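Local atomic coordinates of alpha-pyrone synthesis polyketide synthase-like Pks18 (Mycobacterium tuberculosis, PDB entry 1TED), a protein that probably extends medium- and long-chain aliphatic acyl-CoA starters with malonyl-CoA to make tri- and tetraketide alpha-pyrones. Residues V200-C205 with D226-L231. Numbering follows the deposited sequence.
Sequences VCIELC and DGCAAL. With MYR (myristic acid), chain E.
Cys201 and Glu203 pair with Ala229 and Gly227 as antiparallel hydrogen-bonded pairs, joining neighbouring strands of the thiolase fold's N-terminal half. Four backbone bonds carry the register: Cys201 N to Ala229 O measures 2.8 Å with an N-H...O angle of 172°, Glu203 N to Gly227 O 2.9 Å, and the carbonyls of Cys201 and Glu203 accept from Ala229 N and Gly227 N in return. Cys228 CA to Cys201 O and Asp226 CA to Glu203 O are CA-H...O contacts of 3.3 Å each.

Apolar packing occupies the face bearing Val200, Ile202, Cys228 and Ala230. Ile202 has CG1 anti to its backbone N, and a chi2 of 79° turns CD1 toward Cys228, 3.7 Å from Cys228 CB. Further along, Val200 CG2 meets Ala230 CB at 4.1 Å. Helix 102-125 covers this face through Leu116 and Ser121, while helix 349-361 packs against Cys201 and Ala229 on the other.

The Glu203 chain, bent at chi2 (67°), leads its buried carboxylate away from strand 226-231 to Ser349 OG at OE1 and to Ser143 N and Thr144 OG1 at OE2, with the Glu203 side chain about 8 Å from that of Cys175, the probable nucleophile.

Polar contacts at the Cys205 end involve Asp226, whose OD2 accepts a bond from Ala84 N and is also hydrogen-bonded to Ser206 OG. Cys205 CB lies 3.7 Å from Asp226 OD1. Cys205, not the carboxylate, meets the bound myristic acid: its CB lies 3.6 Å from lipid C5.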
# COMPACT_ATOMS: atom_id res chain seq x y z
N VAL A 200 7.21 8.96 3.28
CA VAL A 200 7.03 9.04 4.72
C VAL A 200 6.76 7.68 5.33
O VAL A 200 5.81 6.99 4.95
CB VAL A 200 5.87 10.03 5.07
CG1 VAL A 200 5.67 10.12 6.57
CG2 VAL A 200 6.17 11.41 4.51
N CYS A 201 7.62 7.28 6.26
CA CYS A 201 7.47 6.02 6.97
C CYS A 201 7.16 6.41 8.41
O CYS A 201 7.91 7.16 9.03
CB CYS A 201 8.76 5.20 6.87
SG CYS A 201 9.28 4.83 5.17
N ILE A 202 6.05 5.92 8.93
CA ILE A 202 5.63 6.24 10.28
C ILE A 202 5.26 4.95 10.99
O ILE A 202 4.41 4.18 10.51
CB ILE A 202 4.41 7.21 10.26
CG1 ILE A 202 3.85 7.40 11.67
CG2 ILE A 202 3.34 6.67 9.32
CD1 ILE A 202 4.64 8.38 12.52
N GLU A 203 5.89 4.69 12.12
CA GLU A 203 5.62 3.45 12.81
C GLU A 203 5.35 3.69 14.28
O GLU A 203 6.20 4.23 15.01
CB GLU A 203 6.80 2.50 12.59
CG GLU A 203 6.41 1.08 12.17
CD GLU A 203 5.78 0.98 10.78
OE1 GLU A 203 6.48 1.21 9.78
OE2 GLU A 203 4.58 0.64 10.71
N LEU A 204 4.16 3.30 14.71
CA LEU A 204 3.73 3.46 16.09
C LEU A 204 3.37 2.13 16.73
O LEU A 204 2.19 1.77 16.82
CB LEU A 204 2.52 4.40 16.16
CG LEU A 204 2.81 5.88 16.39
CD1 LEU A 204 3.94 6.34 15.50
CD2 LEU A 204 1.54 6.69 16.14
N CYS A 205 4.39 1.41 17.17
CA CYS A 205 4.20 0.11 17.80
C CYS A 205 3.54 0.22 19.18
O CYS A 205 2.64 -0.55 19.50
CB CYS A 205 5.55 -0.61 17.93
SG CYS A 205 6.38 -1.00 16.36
N ASP A 226 8.83 3.28 18.55
CA ASP A 226 8.11 4.22 17.70
C ASP A 226 9.02 5.20 16.96
O ASP A 226 10.03 5.66 17.50
CB ASP A 226 7.11 5.03 18.55
CG ASP A 226 5.97 4.18 19.10
OD1 ASP A 226 6.05 2.93 19.06
OD2 ASP A 226 4.98 4.77 19.59
N GLY A 227 8.67 5.54 15.72
CA GLY A 227 9.52 6.46 14.99
C GLY A 227 8.94 6.92 13.67
O GLY A 227 7.95 6.38 13.19
N CYS A 228 9.56 7.94 13.09
CA CYS A 228 9.11 8.46 11.81
C CYS A 228 10.31 8.95 11.01
O CYS A 228 11.31 9.40 11.57
CB CYS A 228 8.13 9.62 12.04
SG CYS A 228 7.41 10.28 10.52
N ALA A 229 10.20 8.85 9.69
CA ALA A 229 11.27 9.30 8.82
C ALA A 229 10.67 9.66 7.47
O ALA A 229 9.67 9.09 7.05
CB ALA A 229 12.33 8.21 8.65
N ALA A 230 11.30 10.62 6.80
CA ALA A 230 10.82 11.07 5.51
C ALA A 230 11.98 11.33 4.57
O ALA A 230 13.08 11.67 5.00
CB ALA A 230 9.98 12.35 5.69
N LEU A 231 11.73 11.14 3.28
CA LEU A 231 12.75 11.37 2.25
C LEU A 231 12.12 12.24 1.17
O LEU A 231 10.93 12.12 0.89
CB LEU A 231 13.19 10.05 1.61
CG LEU A 231 13.70 8.92 2.49
CD1 LEU A 231 13.87 7.68 1.62
CD2 LEU A 231 15.01 9.31 3.14
C1 MYR E . 6.66 -1.92 26.01
O1 MYR E . 7.37 -1.08 26.57
O2 MYR E . 6.69 -3.09 26.39
C2 MYR E . 5.73 -1.51 24.87
C3 MYR E . 6.19 -2.12 23.54
C4 MYR E . 5.28 -1.68 22.39
C5 MYR E . 5.71 -2.32 21.07
C6 MYR E . 5.54 -3.85 21.07
C7 MYR E . 4.08 -4.29 21.09
C8 MYR E . 3.35 -3.94 19.79
C9 MYR E . 3.95 -4.69 18.59
C10 MYR E . 3.31 -4.22 17.29
C11 MYR E . 3.95 -4.92 16.08
C12 MYR E . 3.34 -4.41 14.77
C13 MYR E . 4.05 -5.06 13.58
C14 MYR E . 3.49 -4.54 12.25